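Local coordinates for protein putative secreted endoglycosylceramidase (PDB 6JYZ) that acts as an endogalactosylceramidase, a family 5 glycoside hydrolase that probably cleaves the O-glycosidic bond joining the sugar chain to ceramide in galactose-linked glycolipids, at residues A[71-76]-A[360-365]; A[172-177]-A[222-227]; A[199-204]-A[215-220]; A[330-335]-A[344-349]; A[412-417]-A[469-474]. One frame throughout, in Å; residues are numbered along the deposited sequence.

Interaction 1. Residues A[71-76]-A[360-365]; sequences FEAMAA and WSWTQA
The Met-74 side chain runs obliquely across one face of the Trp-362 indole, and the contact is tightest at its CG. This atom sits 3.5 Å from the centroid of the six-membered ring and only 7° off the ring normal, a CH-pi contact. SD stands higher above the same ring, 4.7 Å from its centroid, in a more distant Met-aromatic contact. A bend at chi3 (-143°) brings the methyl back down over the five-membered ring, where Met-74 CE comes within 3.8 Å of Trp-362 NE1. The same methyl also rests over a face of Phe-71, so it is wedged between two aromatic rings. The indole reaches the helix because its CG is anti to the backbone N (chi1 -180°), which carries the ring outward from the 360-365 loop. Its N-H is taken up by Asp-70, which helps to hold the ring's rotation.

The other part of the contact is thinner. Ala-73, which is partly exposed, offers a single methyl to the indole edge, its CB 3.7 Å from Trp-362 CZ2 and close to the ring plane. Helix 68-75 is thereby packed against the loop that leaves strand 356-359. That loop begins with a cis peptide between Trp-360 and Ser-361, as is characteristic of the active-site end of the last strand in the (beta/alpha)8 barrel of family 5 glycoside hydrolases.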
# COMPACT_ATOMS: atom_id res chain seq x y z
N PHE A 71 11.61 11.15 -0.70
CA PHE A 71 10.32 11.79 -0.43
C PHE A 71 10.20 13.10 -1.20
O PHE A 71 9.10 13.46 -1.64
CB PHE A 71 10.14 11.97 1.08
CG PHE A 71 10.07 10.63 1.78
CD1 PHE A 71 8.87 9.92 1.74
CD2 PHE A 71 11.16 10.06 2.43
CE1 PHE A 71 8.79 8.66 2.34
CE2 PHE A 71 11.08 8.79 3.02
CZ PHE A 71 9.88 8.09 2.94
N GLU A 72 11.31 13.83 -1.43
CA GLU A 72 11.24 15.03 -2.27
C GLU A 72 10.88 14.60 -3.68
O GLU A 72 10.07 15.27 -4.35
CB GLU A 72 12.62 15.72 -2.23
CG GLU A 72 12.93 16.25 -0.83
CD GLU A 72 14.41 16.64 -0.59
OE1 GLU A 72 15.18 16.56 -1.57
OE2 GLU A 72 14.71 17.06 0.54
N ALA A 73 11.43 13.51 -4.20
CA ALA A 73 11.12 13.03 -5.52
C ALA A 73 9.65 12.61 -5.62
O ALA A 73 9.01 12.77 -6.68
CB ALA A 73 12.06 11.94 -5.96
N MET A 74 9.11 11.96 -4.56
CA MET A 74 7.69 11.56 -4.59
C MET A 74 6.82 12.80 -4.66
O MET A 74 5.82 12.80 -5.42
CB MET A 74 7.34 10.82 -3.30
CG MET A 74 8.03 9.44 -3.28
SD MET A 74 7.79 8.68 -1.60
CE MET A 74 9.39 7.89 -1.43
N ALA A 75 7.13 13.81 -3.85
CA ALA A 75 6.34 15.04 -3.88
C ALA A 75 6.42 15.70 -5.27
O ALA A 75 5.44 16.36 -5.66
CB ALA A 75 6.81 15.98 -2.82
N ALA A 76 7.53 15.50 -5.99
CA ALA A 76 7.67 16.10 -7.32
C ALA A 76 6.84 15.37 -8.36
O ALA A 76 6.73 15.89 -9.51
CB ALA A 76 9.14 16.18 -7.65
N TRP A 360 2.39 0.09 -6.88
CA TRP A 360 3.51 -0.83 -6.59
C TRP A 360 4.48 -0.67 -7.78
O TRP A 360 4.11 -1.16 -8.85
CB TRP A 360 3.04 -2.28 -6.43
CG TRP A 360 4.19 -3.13 -5.99
CD1 TRP A 360 5.15 -3.73 -6.79
CD2 TRP A 360 4.62 -3.33 -4.62
NE1 TRP A 360 6.09 -4.33 -5.99
CE2 TRP A 360 5.82 -4.06 -4.68
CE3 TRP A 360 4.08 -2.98 -3.39
CZ2 TRP A 360 6.50 -4.44 -3.50
CZ3 TRP A 360 4.77 -3.30 -2.24
CH2 TRP A 360 5.95 -4.03 -2.31
N SER A 361 5.64 -0.06 -7.64
CA SER A 361 6.21 0.47 -6.40
C SER A 361 7.19 1.58 -6.74
O SER A 361 7.57 1.78 -7.91
CB SER A 361 6.88 -0.61 -5.61
OG SER A 361 8.03 -1.05 -6.30
N TRP A 362 7.67 2.26 -5.70
CA TRP A 362 8.64 3.34 -5.87
C TRP A 362 9.94 2.83 -6.41
O TRP A 362 10.47 3.38 -7.41
CB TRP A 362 8.80 4.04 -4.53
CG TRP A 362 9.76 5.19 -4.58
CD1 TRP A 362 10.96 5.27 -3.95
CD2 TRP A 362 9.53 6.41 -5.25
NE1 TRP A 362 11.55 6.47 -4.27
CE2 TRP A 362 10.68 7.19 -5.04
CE3 TRP A 362 8.48 6.92 -6.04
CZ2 TRP A 362 10.84 8.46 -5.62
CZ3 TRP A 362 8.63 8.17 -6.64
CH2 TRP A 362 9.81 8.90 -6.42
N THR A 363 10.56 1.85 -5.73
CA THR A 363 11.84 1.29 -6.20
C THR A 363 11.86 -0.20 -5.95
O THR A 363 11.35 -0.70 -4.92
CB THR A 363 13.08 1.87 -5.46
OG1 THR A 363 12.89 1.85 -4.06
CG2 THR A 363 13.37 3.31 -5.86
N GLN A 364 12.51 -0.95 -6.82
CA GLN A 364 12.85 -2.36 -6.62
C GLN A 364 14.35 -2.48 -6.89
O GLN A 364 14.78 -2.10 -7.98
CB GLN A 364 12.01 -3.20 -7.56
CG GLN A 364 12.34 -4.68 -7.37
CD GLN A 364 11.33 -5.56 -8.05
OE1 GLN A 364 11.60 -6.13 -9.12
NE2 GLN A 364 10.18 -5.70 -7.41
N ALA A 365 15.09 -3.07 -5.95
CA ALA A 365 16.54 -3.21 -6.07
C ALA A 365 16.89 -4.50 -6.78
O ALA A 365 16.11 -5.40 -7.04
CB ALA A 365 17.10 -3.29 -4.69

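Interaction 2. Residues A[172-177]-A[222-227]; sequences QREASP and EPNPGL
At the catalytic mouth of the (beta/alpha)8 barrel, Arg-173 and Glu-174 of a type I turn meet Glu-222 and Asn-224. Glu-222 lies in the Asn-Glu-Pro signature that in family 5 enzymes carries the acid/base, and it probably has that role here; its OE2 is held by His-292 and Ser-269. Glu-174, bent at chi2 (81°), lays its CG across the Asn-224 side chain at about a right angle, the two CG atoms 3.9 Å apart. The same bend folds its carboxylate back to the turn. There Arg-173 NE, in a nearly straight salt bridge of 2.9 Å, meets Glu-174 OE2 from above the carboxylate plane, while Gln-172 NE2 binds Glu-174 OE1 at 3.2 Å. Trp-151 adds a cation-pi partner to Arg-173. One water joins the two segments: it accepts from Arg-173 NH2 at 3.1 Å, lying in the guanidinium plane, and donates both to Glu-174 OE2 at 2.7 Å and to Glu-222 OE1 at 2.8 Å.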
# COMPACT_ATOMS: atom_id res chain seq x y z
N GLN A 172 4.88 -20.06 -8.11
CA GLN A 172 4.10 -19.05 -7.39
C GLN A 172 4.45 -19.09 -5.91
O GLN A 172 4.31 -20.11 -5.23
CB GLN A 172 2.61 -19.40 -7.55
CG GLN A 172 1.73 -18.32 -6.92
CD GLN A 172 0.29 -18.68 -6.65
OE1 GLN A 172 -0.25 -19.61 -7.24
NE2 GLN A 172 -0.31 -17.96 -5.69
N ARG A 173 4.92 -17.95 -5.38
CA ARG A 173 5.50 -17.94 -4.03
C ARG A 173 4.54 -18.41 -2.94
O ARG A 173 4.95 -19.07 -1.97
CB ARG A 173 6.06 -16.54 -3.74
CG ARG A 173 4.99 -15.46 -3.63
CD ARG A 173 5.58 -14.06 -3.59
NE ARG A 173 4.51 -13.07 -3.63
CZ ARG A 173 4.65 -11.81 -3.99
NH1 ARG A 173 5.89 -11.36 -4.17
NH2 ARG A 173 3.59 -11.03 -4.11
N GLU A 174 3.26 -18.12 -3.10
CA GLU A 174 2.27 -18.50 -2.10
C GLU A 174 1.88 -19.98 -2.19
O GLU A 174 1.35 -20.48 -1.20
CB GLU A 174 0.98 -17.70 -2.23
CG GLU A 174 1.11 -16.20 -2.02
CD GLU A 174 1.61 -15.44 -3.19
OE1 GLU A 174 1.73 -15.98 -4.32
OE2 GLU A 174 1.88 -14.20 -2.97
N ALA A 175 2.21 -20.63 -3.29
CA ALA A 175 1.73 -22.00 -3.49
C ALA A 175 2.72 -23.04 -2.98
O ALA A 175 2.99 -24.03 -3.65
CB ALA A 175 1.46 -22.18 -5.00
N SER A 176 3.23 -22.82 -1.78
CA SER A 176 4.17 -23.71 -1.13
C SER A 176 3.49 -24.26 0.10
O SER A 176 2.89 -23.52 0.91
CB SER A 176 5.35 -22.83 -0.86
OG SER A 176 5.89 -23.01 0.39
N PRO A 177 3.55 -25.58 0.35
CA PRO A 177 3.03 -26.15 1.61
C PRO A 177 3.62 -25.45 2.84
O PRO A 177 2.87 -25.21 3.75
CB PRO A 177 3.42 -27.65 1.48
CG PRO A 177 3.34 -27.87 -0.07
CD PRO A 177 4.02 -26.60 -0.62
N GLU A 222 -1.70 -8.57 2.19
CA GLU A 222 -2.13 -9.77 1.43
C GLU A 222 -2.13 -11.02 2.31
O GLU A 222 -1.45 -12.03 1.98
CB GLU A 222 -1.28 -9.95 0.19
CG GLU A 222 -1.46 -8.79 -0.76
CD GLU A 222 -0.88 -8.98 -2.15
OE1 GLU A 222 -0.04 -9.88 -2.32
OE2 GLU A 222 -1.18 -8.15 -3.06
N PRO A 223 -2.96 -11.07 3.37
CA PRO A 223 -2.92 -12.26 4.22
C PRO A 223 -3.22 -13.52 3.39
O PRO A 223 -4.21 -13.54 2.65
CB PRO A 223 -3.99 -12.00 5.27
CG PRO A 223 -4.13 -10.50 5.27
CD PRO A 223 -3.89 -10.04 3.84
N ASN A 224 -2.37 -14.53 3.49
CA ASN A 224 -2.64 -15.71 2.69
C ASN A 224 -3.76 -16.56 3.32
O ASN A 224 -4.01 -16.47 4.54
CB ASN A 224 -1.39 -16.57 2.52
CG ASN A 224 -0.29 -15.96 1.65
OD1 ASN A 224 -0.24 -14.68 1.36
ND2 ASN A 224 0.63 -16.75 1.24
N PRO A 225 -4.43 -17.43 2.57
CA PRO A 225 -5.47 -18.27 3.15
C PRO A 225 -5.01 -19.25 4.22
O PRO A 225 -5.82 -19.74 4.99
CB PRO A 225 -6.05 -19.01 1.91
CG PRO A 225 -5.77 -18.08 0.77
CD PRO A 225 -4.42 -17.48 1.10
N GLY A 226 -3.70 -19.54 4.26
CA GLY A 226 -3.26 -20.63 5.14
C GLY A 226 -3.75 -21.97 4.57
O GLY A 226 -3.54 -22.27 3.39
N LEU A 227 -4.29 -22.76 5.46
CA LEU A 227 -4.85 -24.07 5.09
C LEU A 227 -6.36 -24.04 5.01
O LEU A 227 -7.03 -25.07 5.20
CB LEU A 227 -4.33 -25.18 6.01
CG LEU A 227 -2.81 -25.37 5.95
CD1 LEU A 227 -2.36 -26.39 7.01
CD2 LEU A 227 -2.34 -25.81 4.60
O HOH W 1 0.63 -11.98 -4.00

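Interaction 3. Residues A[199-204]-A[215-220]; sequences QTWARL and VGYDLL
From helix 193-206, Trp-201 reaches Tyr-217 and Asp-218 at the end of strand 214-218 and Leu-219 just past it. The residue before it, Thr-200, is turned elsewhere and bonds through OG1 to Glu-92. Trp-201 itself has an unusual first torsion, chi1 -108°, far from a staggered position, which lays the indole along the strand end. There its NE1 gives a nearly straight hydrogen bond of 2.8 Å to Leu-219 O, which lies close to the ring plane and accepts on a lone pair. Farther round the same edge, Trp-201 CZ2 is 3.4 Å from Asp-218 O. Over one face come Tyr-217 CB, 3.6 Å from Trp-201 CH2, and Leu-219 CD2, 4.2 Å from Trp-201 NE1; the Tyr-217 ring itself stands obliquely, its plane at 66° to the indole. In the (beta/alpha)8 barrel this helix comes just before the strand it packs on, the fourth of the barrel. A leucine in place of Trp-201 would probably leave Leu-219 O without its buried donor and open a gap beside Tyr-217 CB. Next along the helix, Ala-202 touches Ala-247 of helix 230-251.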
# COMPACT_ATOMS: atom_id res chain seq x y z
N GLN A 199 0.61 -7.74 19.82
CA GLN A 199 1.32 -6.89 20.76
C GLN A 199 2.30 -5.99 20.03
O GLN A 199 2.43 -4.81 20.39
CB GLN A 199 2.01 -7.78 21.78
CG GLN A 199 2.93 -6.94 22.70
CD GLN A 199 3.53 -7.78 23.81
OE1 GLN A 199 4.42 -8.59 23.61
NE2 GLN A 199 2.97 -7.60 24.96
N THR A 200 3.00 -6.48 19.01
CA THR A 200 3.92 -5.65 18.24
C THR A 200 3.15 -4.48 17.57
O THR A 200 3.62 -3.33 17.59
CB THR A 200 4.68 -6.52 17.22
OG1 THR A 200 5.51 -7.41 17.96
CG2 THR A 200 5.48 -5.68 16.24
N TRP A 201 1.97 -4.76 17.01
CA TRP A 201 1.18 -3.68 16.43
C TRP A 201 0.79 -2.66 17.48
O TRP A 201 0.85 -1.46 17.24
CB TRP A 201 -0.12 -4.22 15.79
CG TRP A 201 -0.09 -4.18 14.29
CD1 TRP A 201 -0.36 -5.20 13.42
CD2 TRP A 201 0.19 -3.02 13.47
NE1 TRP A 201 -0.28 -4.76 12.11
CE2 TRP A 201 0.08 -3.40 12.12
CE3 TRP A 201 0.57 -1.68 13.76
CZ2 TRP A 201 0.31 -2.51 11.05
CZ3 TRP A 201 0.81 -0.83 12.70
CH2 TRP A 201 0.71 -1.24 11.35
N ALA A 202 0.38 -3.10 18.67
CA ALA A 202 0.01 -2.16 19.74
C ALA A 202 1.20 -1.28 20.11
O ALA A 202 1.06 -0.04 20.23
CB ALA A 202 -0.50 -2.94 20.93
N ARG A 203 2.38 -1.90 20.22
CA ARG A 203 3.59 -1.15 20.59
C ARG A 203 3.89 -0.13 19.50
O ARG A 203 4.28 1.01 19.79
CB ARG A 203 4.75 -2.12 20.78
CG ARG A 203 4.58 -2.92 22.08
CD ARG A 203 5.61 -4.03 22.09
NE ARG A 203 5.60 -4.67 23.42
CZ ARG A 203 6.43 -5.63 23.73
NH1 ARG A 203 7.16 -6.27 22.84
NH2 ARG A 203 6.49 -5.99 25.02
N LEU A 204 3.74 -0.50 18.22
CA LEU A 204 4.03 0.45 17.15
C LEU A 204 3.00 1.55 17.10
O LEU A 204 3.38 2.73 16.88
CB LEU A 204 4.10 -0.33 15.82
CG LEU A 204 4.47 0.54 14.61
CD1 LEU A 204 5.84 1.21 14.81
CD2 LEU A 204 4.46 -0.28 13.34
N VAL A 215 -1.49 8.12 8.56
CA VAL A 215 -2.89 7.86 8.22
C VAL A 215 -3.48 6.81 9.15
O VAL A 215 -4.55 6.93 9.68
CB VAL A 215 -2.94 7.29 6.78
CG1 VAL A 215 -4.41 6.98 6.39
CG2 VAL A 215 -2.28 8.24 5.77
N GLY A 216 -2.67 5.75 9.33
CA GLY A 216 -3.11 4.59 10.06
C GLY A 216 -2.33 3.37 9.59
O GLY A 216 -1.20 3.48 9.10
N TYR A 217 -3.00 2.23 9.82
CA TYR A 217 -2.27 0.98 9.97
C TYR A 217 -2.87 -0.04 9.01
O TYR A 217 -4.06 -0.37 9.17
CB TYR A 217 -2.46 0.44 11.39
CG TYR A 217 -2.37 1.50 12.46
CD1 TYR A 217 -1.21 2.15 12.73
CD2 TYR A 217 -3.53 1.81 13.15
CE1 TYR A 217 -1.18 3.16 13.76
CE2 TYR A 217 -3.55 2.77 14.14
CZ TYR A 217 -2.35 3.39 14.44
OH TYR A 217 -2.37 4.34 15.46
N ASP A 218 -2.09 -0.53 8.06
CA ASP A 218 -2.51 -1.62 7.16
C ASP A 218 -2.06 -2.89 7.87
O ASP A 218 -0.87 -3.24 7.92
CB ASP A 218 -1.90 -1.38 5.76
CG ASP A 218 -2.40 -2.31 4.67
OD1 ASP A 218 -3.05 -3.36 4.96
OD2 ASP A 218 -2.08 -1.99 3.52
N LEU A 219 -3.06 -3.58 8.47
CA LEU A 219 -2.78 -4.54 9.52
C LEU A 219 -1.92 -5.72 9.10
O LEU A 219 -1.06 -6.17 9.85
CB LEU A 219 -4.08 -5.04 10.12
CG LEU A 219 -4.93 -3.95 10.76
CD1 LEU A 219 -6.26 -4.58 11.25
CD2 LEU A 219 -4.19 -3.31 11.93
N LEU A 220 -2.15 -6.22 7.87
CA LEU A 220 -1.25 -7.24 7.33
C LEU A 220 -1.40 -7.24 5.82
O LEU A 220 -2.56 -7.36 5.31
CB LEU A 220 -1.58 -8.63 7.89
CG LEU A 220 -0.65 -9.77 7.46
CD1 LEU A 220 0.79 -9.50 7.88
CD2 LEU A 220 -1.15 -11.06 8.05

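Interaction 4. Residues A[330-335]-A[344-349]; sequences WGWFGD and RRFVDA
Where the chain leaves strand 326-330 and returns along helix 336-353, the backbones come nearest at Trp-330 and Phe-346, whose CA atoms stand 8.8 Å apart. Two large rings fill that interval. They form an offset stack, the six-membered ring of Trp-330 and the Phe-346 ring lying 3.8 Å apart between centroids with planes only 8° from parallel. Trp-330 holds its CG in the crowded position between backbone N and carbonyl carbon (chi1 69°), which presents the indole face to the helix. Phe-346, its CG anti to the backbone N, extends its ring from the helix to lie over that face. Beyond the stack, Val-347 CG2 adds a methyl 3.9 Å from Trp-330 CH2.

Trp-332 turns its ring edge to Phe-346: Phe-346 CD2 lies near the indole plane, 3.8 Å from Trp-332 CZ3, and the two rings are oblique at 71°. The Trp-332 N-H is bonded to Gln-296 O, which helps fix the turn of the ring. Trp-359 and Phe-311 extend the cluster by edge-to-face contacts with Trp-330 and Phe-346 respectively. An alanine at Trp-330 would probably leave one face of Phe-346 without its stacking partner and open a gap there, holding the ring less firmly. This aromatic cluster joins the end of the seventh strand of the (beta/alpha)8 barrel to the helix that follows it.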
# COMPACT_ATOMS: atom_id res chain seq x y z
N TRP A 330 -1.52 -1.39 -6.67
CA TRP A 330 -1.95 -1.58 -8.06
C TRP A 330 -0.74 -1.27 -8.88
O TRP A 330 0.22 -0.62 -8.44
CB TRP A 330 -3.12 -0.66 -8.38
CG TRP A 330 -2.77 0.80 -8.41
CD1 TRP A 330 -2.75 1.68 -7.35
CD2 TRP A 330 -2.52 1.58 -9.61
NE1 TRP A 330 -2.47 2.96 -7.79
CE2 TRP A 330 -2.33 2.91 -9.16
CE3 TRP A 330 -2.41 1.25 -10.96
CZ2 TRP A 330 -2.13 3.95 -10.07
CZ3 TRP A 330 -2.26 2.29 -11.87
CH2 TRP A 330 -2.12 3.61 -11.42
N GLY A 331 -0.71 -1.76 -10.12
CA GLY A 331 0.43 -1.41 -10.97
C GLY A 331 0.49 -2.33 -12.17
O GLY A 331 -0.14 -3.39 -12.19
N TRP A 332 1.24 -1.86 -13.17
CA TRP A 332 1.57 -2.64 -14.37
C TRP A 332 3.07 -2.80 -14.43
O TRP A 332 3.82 -1.92 -13.99
CB TRP A 332 1.01 -1.98 -15.66
CG TRP A 332 -0.40 -2.46 -15.89
CD1 TRP A 332 -0.78 -3.45 -16.76
CD2 TRP A 332 -1.62 -2.02 -15.24
NE1 TRP A 332 -2.14 -3.66 -16.67
CE2 TRP A 332 -2.67 -2.80 -15.74
CE3 TRP A 332 -1.97 -1.05 -14.29
CZ2 TRP A 332 -4.00 -2.70 -15.32
CZ3 TRP A 332 -3.28 -0.90 -13.89
CH2 TRP A 332 -4.29 -1.72 -14.39
N PHE A 333 3.50 -3.94 -14.98
CA PHE A 333 4.89 -4.39 -14.80
C PHE A 333 5.62 -4.67 -16.12
O PHE A 333 6.79 -5.06 -16.06
CB PHE A 333 4.91 -5.64 -13.89
CG PHE A 333 4.20 -5.36 -12.57
CD1 PHE A 333 4.82 -4.52 -11.64
CD2 PHE A 333 2.92 -5.87 -12.33
CE1 PHE A 333 4.13 -4.15 -10.48
CE2 PHE A 333 2.28 -5.55 -11.12
CZ PHE A 333 2.90 -4.71 -10.21
N GLY A 334 4.92 -4.49 -17.22
CA GLY A 334 5.53 -4.76 -18.54
C GLY A 334 5.93 -3.45 -19.22
O GLY A 334 6.31 -2.46 -18.61
N ASP A 335 5.86 -3.52 -20.55
CA ASP A 335 6.33 -2.42 -21.39
C ASP A 335 5.34 -1.26 -21.33
O ASP A 335 4.18 -1.44 -21.71
CB ASP A 335 6.42 -2.91 -22.84
CG ASP A 335 6.93 -1.90 -23.84
OD1 ASP A 335 7.17 -0.70 -23.50
OD2 ASP A 335 7.27 -2.42 -24.94
N ARG A 344 -3.66 4.51 -17.60
CA ARG A 344 -4.56 5.62 -17.78
C ARG A 344 -5.98 5.26 -17.39
O ARG A 344 -6.64 6.05 -16.72
CB ARG A 344 -4.43 6.07 -19.25
CG ARG A 344 -5.37 7.24 -19.57
CD ARG A 344 -5.19 7.59 -21.07
NE ARG A 344 -6.15 8.57 -21.53
CZ ARG A 344 -6.03 9.29 -22.65
NH1 ARG A 344 -4.94 9.16 -23.41
NH2 ARG A 344 -6.99 10.14 -23.00
N ARG A 345 -6.46 4.11 -17.84
CA ARG A 345 -7.79 3.67 -17.46
C ARG A 345 -7.93 3.54 -15.92
O ARG A 345 -8.97 3.83 -15.36
CB ARG A 345 -8.11 2.28 -18.09
CG ARG A 345 -8.43 2.41 -19.59
CD ARG A 345 -8.36 1.03 -20.25
NE ARG A 345 -9.34 0.11 -19.71
CZ ARG A 345 -9.25 -1.21 -19.81
NH1 ARG A 345 -8.26 -1.72 -20.54
NH2 ARG A 345 -10.18 -2.01 -19.30
N PHE A 346 -6.84 3.04 -15.27
CA PHE A 346 -6.90 2.92 -13.82
C PHE A 346 -7.07 4.26 -13.10
O PHE A 346 -7.89 4.40 -12.25
CB PHE A 346 -5.65 2.15 -13.39
CG PHE A 346 -5.76 1.69 -11.96
CD1 PHE A 346 -5.52 2.55 -10.88
CD2 PHE A 346 -6.11 0.36 -11.68
CE1 PHE A 346 -5.64 2.12 -9.57
CE2 PHE A 346 -6.21 -0.06 -10.35
CZ PHE A 346 -6.00 0.82 -9.31
N VAL A 347 -6.20 5.22 -13.51
CA VAL A 347 -6.34 6.55 -12.90
C VAL A 347 -7.72 7.17 -13.18
O VAL A 347 -8.33 7.77 -12.28
CB VAL A 347 -5.16 7.44 -13.34
CG1 VAL A 347 -5.36 8.87 -12.77
CG2 VAL A 347 -3.85 6.84 -12.89
N ASP A 348 -8.21 6.97 -14.42
CA ASP A 348 -9.54 7.46 -14.71
C ASP A 348 -10.57 6.89 -13.77
O ASP A 348 -11.46 7.59 -13.31
CB ASP A 348 -9.98 7.10 -16.14
CG ASP A 348 -9.25 7.79 -17.28
OD1 ASP A 348 -8.39 8.68 -17.06
OD2 ASP A 348 -9.48 7.32 -18.47
N ALA A 349 -10.45 5.57 -13.46
CA ALA A 349 -11.42 4.95 -12.58
C ALA A 349 -11.24 5.41 -11.11
O ALA A 349 -12.21 5.57 -10.39
CB ALA A 349 -11.26 3.44 -12.70

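Interaction 5. Residues A[412-417]-A[469-474]; sequences AAPGLT and GEYSVT
Tyr-471 reaches across from its strand to the turn at Pro-414, and its phenol OH donates a hydrogen bond of 2.7 Å to Pro-414 O. The first torsion makes this possible: CG stands between the backbone N and the carbonyl carbon (chi1 65°), directing the ring from the strand toward the 412-417 segment. With chi2 at 88° the ring is turned so that Pro-414 O meets it at the edge, close to its plane. At the acceptor the geometry is less regular, because the hydroxyl lies 43° above the carbonyl plane and is not on a lone pair.

Apolar atoms also pack against the phenol end. Ala-413 CB comes within 3.4 Å of Tyr-471 OH, meeting the ring obliquely, and the proline side chain runs oblique to the phenol, with Pro-414 CG 4.2 Å from Tyr-471 CE2. Ile-432 of strand 431-437 touches both Pro-414 and Tyr-471.

The bonded carbonyl belongs to the middle peptide of a type II turn from Ala-413 to Leu-416, in which Gly-415 takes the positive phi. That turn carries the chain from strand 409-414 into strand 416-420, which lies in the same antiparallel sheet as the strand of Tyr-471. Tyr-471 thus bridges two sheets at a corner of the C-terminal beta-sandwich that follows the barrel, as in endoglycoceramidases of this family.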
# COMPACT_ATOMS: atom_id res chain seq x y z
N ALA A 412 -7.18 17.78 -1.26
CA ALA A 412 -8.16 18.02 -0.22
C ALA A 412 -9.18 19.02 -0.74
O ALA A 412 -8.77 20.06 -1.31
CB ALA A 412 -7.51 18.53 1.06
N ALA A 413 -10.47 18.71 -0.58
CA ALA A 413 -11.48 19.61 -1.12
C ALA A 413 -12.74 19.46 -0.33
O ALA A 413 -13.16 18.31 -0.08
CB ALA A 413 -11.73 19.32 -2.55
N PRO A 414 -13.37 20.52 0.16
CA PRO A 414 -14.56 20.38 1.00
C PRO A 414 -15.77 19.94 0.19
O PRO A 414 -16.08 20.51 -0.87
CB PRO A 414 -14.79 21.80 1.57
CG PRO A 414 -14.25 22.64 0.55
CD PRO A 414 -13.01 21.94 -0.06
N GLY A 415 -16.49 18.92 0.61
CA GLY A 415 -17.69 18.50 -0.10
C GLY A 415 -17.37 18.12 -1.53
O GLY A 415 -18.21 18.36 -2.39
N LEU A 416 -16.25 17.44 -1.83
CA LEU A 416 -15.95 17.02 -3.18
C LEU A 416 -17.07 16.15 -3.73
O LEU A 416 -17.52 15.23 -3.04
CB LEU A 416 -14.66 16.20 -3.12
CG LEU A 416 -14.09 15.75 -4.43
CD1 LEU A 416 -13.59 16.91 -5.31
CD2 LEU A 416 -12.94 14.77 -4.15
N THR A 417 -17.50 16.42 -4.96
CA THR A 417 -18.54 15.61 -5.60
C THR A 417 -18.07 14.92 -6.86
O THR A 417 -18.65 13.86 -7.18
CB THR A 417 -19.84 16.38 -5.84
OG1 THR A 417 -19.49 17.47 -6.69
CG2 THR A 417 -20.51 16.86 -4.56
N GLY A 469 -19.49 26.96 -0.67
CA GLY A 469 -20.70 26.57 -1.39
C GLY A 469 -20.29 25.74 -2.62
O GLY A 469 -19.23 25.09 -2.61
N GLU A 470 -21.08 25.79 -3.68
CA GLU A 470 -20.72 25.09 -4.90
C GLU A 470 -19.44 25.69 -5.45
O GLU A 470 -19.32 26.95 -5.52
CB GLU A 470 -21.80 25.24 -5.96
CG GLU A 470 -23.07 24.44 -5.69
CD GLU A 470 -24.01 24.37 -6.90
OE1 GLU A 470 -23.82 25.13 -7.86
OE2 GLU A 470 -24.93 23.56 -6.83
N TYR A 471 -18.56 24.92 -6.03
CA TYR A 471 -17.36 25.39 -6.66
C TYR A 471 -16.87 24.44 -7.73
O TYR A 471 -17.26 23.25 -7.70
CB TYR A 471 -16.24 25.64 -5.65
CG TYR A 471 -15.79 24.36 -4.97
CD1 TYR A 471 -14.78 23.56 -5.54
CD2 TYR A 471 -16.42 23.91 -3.83
CE1 TYR A 471 -14.47 22.32 -4.97
CE2 TYR A 471 -16.09 22.68 -3.23
CZ TYR A 471 -15.15 21.91 -3.84
OH TYR A 471 -14.81 20.70 -3.22
N SER A 472 -16.03 24.89 -8.61
CA SER A 472 -15.38 23.99 -9.54
C SER A 472 -14.05 24.56 -9.91
O SER A 472 -13.82 25.79 -9.90
CB SER A 472 -16.22 23.67 -10.74
OG SER A 472 -16.45 24.91 -11.48
N VAL A 473 -13.11 23.71 -10.27
CA VAL A 473 -11.80 24.09 -10.76
C VAL A 473 -11.53 23.24 -11.97
O VAL A 473 -11.35 21.99 -11.84
CB VAL A 473 -10.66 23.92 -9.72
CG1 VAL A 473 -9.37 24.39 -10.34
CG2 VAL A 473 -10.99 24.63 -8.44
N THR A 474 -11.55 23.79 -13.18
CA THR A 474 -11.50 22.98 -14.39
C THR A 474 -10.46 23.58 -15.32
O THR A 474 -9.99 24.73 -15.25
CB THR A 474 -12.92 22.57 -14.88
OG1 THR A 474 -13.62 23.74 -15.20
CG2 THR A 474 -13.87 21.89 -13.90

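Interactions 1 to 4 all belong to the catalytic barrel, and interaction 5 to the beta-sandwich domain that follows it in the chain. Interactions 1 and 4, with centres 16 Å apart, touch directly: Trp-360 N lies 2.8 Å from Trp-330 O, a probable hydrogen bond between neighbouring strand ends. Interactions 2 and 3 adjoin in sequence, so the strand packed by interaction 3 leads straight into the probable catalytic loop of interaction 2, their centres 22 Å apart. A bound polyether, probably from crystallisation, comes within about 4 Å of the Glu-174 side chain of interaction 2 (nearest atoms). Interaction 5 lies farthest from this site, its centre 44 Å from that of interaction 2, on the opposite side of the chain's centre.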